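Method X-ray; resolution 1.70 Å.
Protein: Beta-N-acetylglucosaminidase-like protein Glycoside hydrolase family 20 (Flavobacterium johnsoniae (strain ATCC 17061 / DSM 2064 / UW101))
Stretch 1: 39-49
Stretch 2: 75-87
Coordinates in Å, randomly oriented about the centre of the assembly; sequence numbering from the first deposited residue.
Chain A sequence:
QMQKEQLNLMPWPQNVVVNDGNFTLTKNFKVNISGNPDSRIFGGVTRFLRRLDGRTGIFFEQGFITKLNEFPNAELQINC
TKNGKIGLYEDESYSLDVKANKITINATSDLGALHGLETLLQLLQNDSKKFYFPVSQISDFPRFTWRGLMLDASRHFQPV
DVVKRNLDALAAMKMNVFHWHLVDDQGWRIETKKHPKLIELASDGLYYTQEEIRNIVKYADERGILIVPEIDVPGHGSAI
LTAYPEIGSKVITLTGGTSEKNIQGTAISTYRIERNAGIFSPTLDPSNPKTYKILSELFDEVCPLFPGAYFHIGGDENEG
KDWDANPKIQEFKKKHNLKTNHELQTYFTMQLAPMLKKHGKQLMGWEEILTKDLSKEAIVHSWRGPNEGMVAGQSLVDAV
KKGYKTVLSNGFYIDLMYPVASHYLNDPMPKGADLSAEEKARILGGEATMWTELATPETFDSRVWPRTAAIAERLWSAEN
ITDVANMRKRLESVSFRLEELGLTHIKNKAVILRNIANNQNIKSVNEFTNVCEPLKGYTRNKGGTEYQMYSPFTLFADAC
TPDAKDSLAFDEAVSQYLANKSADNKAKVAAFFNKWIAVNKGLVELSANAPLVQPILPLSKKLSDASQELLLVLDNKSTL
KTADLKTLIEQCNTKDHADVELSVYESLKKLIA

Stretch 1, residues 39-49: SRIFGGVTRFL
Stretch 2 (75-87) ELQINCTKNGKIG

The contact packs one side of a helix, which runs through to L49 and continues beyond it, against one face of the strand that begins at L76. Their N-to-C directions are nearly antiparallel, at 157°, and the axes approach to 11.7 Å, leaving room for a single apolar layer. At its centre V45 lies over I78, with CA atoms 9.1 Å apart; V45 CG2 meets I78 CD1 at 3.5 Å, with V45 at chi1 t and I78 in the m, t rotamer.

One helical turn earlier, I41 is in the t, p rotamer, and I41 CA lies 9.2 Å from C80 CA. Its CD1 faces two strand residues, lying 4.5 Å from I78 CG2 and 4.4 Å from C80 SG, a looser fit than at the centre; C80 has chi1 m. Toward the other end, F48 (chi1 161°, chi2 84°) brings CE2 to 3.7 Å from L76 CD2, L76 being t, p. The strand residues have phi from -123° to -112° and psi from 116° to 131°, so alternate side chains L76, I78 and C80 point toward the helix, while Q77 and N79 are out of its reach. The helical hydrogen bond from V45 N to I41 O, 2.9 Å, links two of the packing residues.

Beyond C80 the chain turns a corner at T81, and the contact becomes polar. R40 (p, t, p, chi4 85°) extends to G84, whose CA lies 8.9 Å from R40 CA. R40 NH1 donates to G84 O at 2.9 Å and 162°, with the carbonyl oxygen near the guanidinium plane, where an N-H can point at it. I86 (m, m) covers one guanidinium face with CD1, and its CG1 lies 3.7 Å from R40 NH2. A water accepts from R40 NH2 at 2.9 Å and donates weakly to G84 O at 3.4 Å, bridging the same pair.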

# COMPACT_ATOMS: atom_id res chain seq x y z
N SER A 39 -23.49 -15.25 -8.31
CA SER A 39 -23.49 -13.91 -7.70
C SER A 39 -22.15 -13.18 -7.69
O SER A 39 -22.11 -11.96 -7.52
CB SER A 39 -24.01 -13.99 -6.26
OG SER A 39 -23.23 -14.86 -5.46
N ARG A 40 -21.04 -13.87 -7.94
CA ARG A 40 -19.74 -13.16 -8.06
C ARG A 40 -19.72 -12.16 -9.17
O ARG A 40 -18.92 -11.22 -9.20
CB ARG A 40 -18.61 -14.18 -8.26
CG ARG A 40 -18.56 -14.90 -9.61
CD ARG A 40 -17.36 -15.84 -9.82
NE ARG A 40 -17.30 -16.90 -8.80
CZ ARG A 40 -17.94 -18.05 -8.85
NH1 ARG A 40 -18.67 -18.35 -9.94
NH2 ARG A 40 -17.91 -18.87 -7.82
N ILE A 41 -20.70 -12.27 -10.08
CA ILE A 41 -20.74 -11.29 -11.17
C ILE A 41 -21.00 -9.87 -10.63
O ILE A 41 -20.55 -8.88 -11.27
CB ILE A 41 -21.79 -11.71 -12.27
CG1 ILE A 41 -21.70 -10.87 -13.52
CG2 ILE A 41 -23.20 -11.51 -11.69
CD1 ILE A 41 -20.41 -10.99 -14.32
N PHE A 42 -21.72 -9.72 -9.53
CA PHE A 42 -22.17 -8.38 -9.06
C PHE A 42 -21.00 -7.50 -8.61
O PHE A 42 -20.84 -6.38 -9.04
CB PHE A 42 -23.27 -8.49 -8.02
CG PHE A 42 -24.51 -9.18 -8.57
CD1 PHE A 42 -25.15 -8.70 -9.71
CD2 PHE A 42 -24.94 -10.36 -7.99
CE1 PHE A 42 -26.28 -9.37 -10.23
CE2 PHE A 42 -26.07 -11.02 -8.50
CZ PHE A 42 -26.69 -10.53 -9.60
N GLY A 43 -20.15 -8.08 -7.78
CA GLY A 43 -18.98 -7.30 -7.32
C GLY A 43 -18.08 -7.05 -8.52
O GLY A 43 -17.44 -5.96 -8.61
N GLY A 44 -17.89 -8.03 -9.37
CA GLY A 44 -16.99 -7.82 -10.56
C GLY A 44 -17.42 -6.71 -11.46
O GLY A 44 -16.59 -5.97 -11.98
N VAL A 45 -18.74 -6.61 -11.72
CA VAL A 45 -19.30 -5.54 -12.53
C VAL A 45 -19.18 -4.20 -11.81
O VAL A 45 -18.82 -3.18 -12.42
CB VAL A 45 -20.76 -5.85 -12.99
CG1 VAL A 45 -21.34 -4.66 -13.72
CG2 VAL A 45 -20.72 -7.03 -13.94
N THR A 46 -19.41 -4.20 -10.52
CA THR A 46 -19.25 -2.95 -9.75
C THR A 46 -17.81 -2.45 -9.81
O THR A 46 -17.57 -1.26 -10.08
CB THR A 46 -19.69 -3.20 -8.26
OG1 THR A 46 -21.07 -3.70 -8.21
CG2 THR A 46 -19.59 -1.89 -7.49
N ARG A 47 -16.85 -3.37 -9.60
CA ARG A 47 -15.42 -2.95 -9.65
C ARG A 47 -15.04 -2.49 -11.03
O ARG A 47 -14.32 -1.57 -11.17
CB ARG A 47 -14.54 -4.11 -9.19
CG ARG A 47 -14.68 -4.37 -7.71
CD ARG A 47 -13.79 -5.46 -7.16
NE ARG A 47 -14.05 -6.81 -7.64
CZ ARG A 47 -14.92 -7.63 -7.04
NH1 ARG A 47 -15.57 -7.23 -5.94
NH2 ARG A 47 -15.11 -8.82 -7.55
N PHE A 48 -15.55 -3.13 -12.08
CA PHE A 48 -15.33 -2.70 -13.45
C PHE A 48 -15.72 -1.21 -13.63
O PHE A 48 -15.02 -0.38 -14.17
CB PHE A 48 -16.06 -3.62 -14.46
CG PHE A 48 -16.25 -2.98 -15.81
CD1 PHE A 48 -15.27 -2.97 -16.80
CD2 PHE A 48 -17.42 -2.33 -16.08
CE1 PHE A 48 -15.49 -2.38 -18.04
CE2 PHE A 48 -17.62 -1.67 -17.30
CZ PHE A 48 -16.68 -1.68 -18.28
N LEU A 49 -16.93 -0.91 -13.18
CA LEU A 49 -17.49 0.44 -13.31
C LEU A 49 -16.66 1.46 -12.52
O LEU A 49 -16.33 2.52 -13.03
CB LEU A 49 -18.94 0.42 -12.89
CG LEU A 49 -19.72 1.70 -13.17
CD1 LEU A 49 -19.80 1.87 -14.66
CD2 LEU A 49 -21.13 1.64 -12.60
N GLU A 75 -26.29 0.65 -22.01
CA GLU A 75 -25.31 0.60 -23.11
C GLU A 75 -24.41 -0.61 -23.06
O GLU A 75 -23.94 -1.04 -24.10
CB GLU A 75 -24.52 1.89 -23.22
CG GLU A 75 -25.32 3.04 -23.80
CD GLU A 75 -24.68 4.40 -23.59
OE1 GLU A 75 -23.64 4.50 -22.81
OE2 GLU A 75 -25.20 5.38 -24.21
N LEU A 76 -24.14 -1.12 -21.87
CA LEU A 76 -23.36 -2.36 -21.69
C LEU A 76 -24.23 -3.44 -21.13
O LEU A 76 -24.76 -3.34 -20.00
CB LEU A 76 -22.09 -2.15 -20.77
CG LEU A 76 -21.31 -3.46 -20.48
CD1 LEU A 76 -20.67 -4.14 -21.68
CD2 LEU A 76 -20.25 -3.12 -19.46
N GLN A 77 -24.40 -4.50 -21.91
CA GLN A 77 -25.19 -5.70 -21.53
C GLN A 77 -24.27 -6.86 -21.37
O GLN A 77 -23.43 -7.09 -22.25
CB GLN A 77 -26.16 -6.08 -22.66
CG GLN A 77 -27.19 -5.04 -22.91
CD GLN A 77 -28.21 -4.97 -21.79
OE1 GLN A 77 -28.54 -6.00 -21.14
NE2 GLN A 77 -28.71 -3.73 -21.52
N ILE A 78 -24.42 -7.54 -20.25
CA ILE A 78 -23.66 -8.67 -19.89
C ILE A 78 -24.63 -9.84 -19.66
O ILE A 78 -25.41 -9.81 -18.73
CB ILE A 78 -22.86 -8.41 -18.61
CG1 ILE A 78 -21.99 -7.14 -18.72
CG2 ILE A 78 -22.06 -9.63 -18.25
CD1 ILE A 78 -21.41 -6.79 -17.39
N ASN A 79 -24.51 -10.86 -20.52
CA ASN A 79 -25.40 -12.04 -20.48
C ASN A 79 -24.54 -13.26 -20.14
O ASN A 79 -23.54 -13.53 -20.83
CB ASN A 79 -26.03 -12.31 -21.82
CG ASN A 79 -26.74 -11.11 -22.42
OD1 ASN A 79 -26.44 -10.66 -23.56
ND2 ASN A 79 -27.71 -10.58 -21.69
N CYS A 80 -24.91 -13.97 -19.09
CA CYS A 80 -24.28 -15.18 -18.67
C CYS A 80 -25.26 -16.36 -18.68
O CYS A 80 -26.31 -16.26 -18.01
CB CYS A 80 -23.74 -15.12 -17.26
SG CYS A 80 -22.53 -13.76 -17.05
N THR A 81 -24.88 -17.48 -19.28
CA THR A 81 -25.85 -18.58 -19.44
C THR A 81 -26.08 -19.31 -18.15
O THR A 81 -27.24 -19.59 -17.79
CB THR A 81 -25.44 -19.52 -20.61
OG1 THR A 81 -25.30 -18.74 -21.80
CG2 THR A 81 -26.50 -20.63 -20.80
N LYS A 82 -25.01 -19.59 -17.39
CA LYS A 82 -25.07 -20.42 -16.18
C LYS A 82 -24.06 -19.93 -15.13
O LYS A 82 -23.32 -18.97 -15.38
CB LYS A 82 -24.75 -21.93 -16.51
CG LYS A 82 -23.31 -22.17 -16.99
CD LYS A 82 -22.92 -23.66 -17.09
N ASN A 83 -24.12 -20.56 -13.97
CA ASN A 83 -23.24 -20.23 -12.84
C ASN A 83 -21.87 -20.86 -13.06
O ASN A 83 -21.74 -22.07 -13.37
CB ASN A 83 -23.75 -20.83 -11.53
CG ASN A 83 -25.00 -20.16 -10.97
OD1 ASN A 83 -25.77 -19.41 -11.61
ND2 ASN A 83 -25.21 -20.45 -9.72
N GLY A 84 -20.82 -20.05 -12.89
CA GLY A 84 -19.48 -20.56 -12.93
C GLY A 84 -19.16 -21.26 -11.64
O GLY A 84 -19.78 -20.97 -10.60
N LYS A 85 -18.22 -22.18 -11.72
CA LYS A 85 -17.68 -22.86 -10.53
C LYS A 85 -16.17 -22.60 -10.50
O LYS A 85 -15.54 -22.49 -11.52
CB LYS A 85 -17.92 -24.36 -10.63
CG LYS A 85 -19.37 -24.84 -10.71
CD LYS A 85 -19.47 -26.37 -10.61
CE LYS A 85 -18.93 -27.12 -11.81
N ILE A 86 -15.60 -22.54 -9.31
CA ILE A 86 -14.13 -22.27 -9.15
C ILE A 86 -13.51 -23.67 -9.34
O ILE A 86 -13.89 -24.59 -8.64
CB ILE A 86 -13.83 -21.66 -7.76
CG1 ILE A 86 -14.50 -20.28 -7.56
CG2 ILE A 86 -12.33 -21.57 -7.53
CD1 ILE A 86 -14.15 -19.22 -8.60
N GLY A 87 -12.48 -23.79 -10.16
CA GLY A 87 -11.87 -25.08 -10.33
C GLY A 87 -11.26 -25.05 -11.70
O GLY A 87 -11.24 -24.00 -12.41
O HOH W 1 -19.27 -21.37 -7.24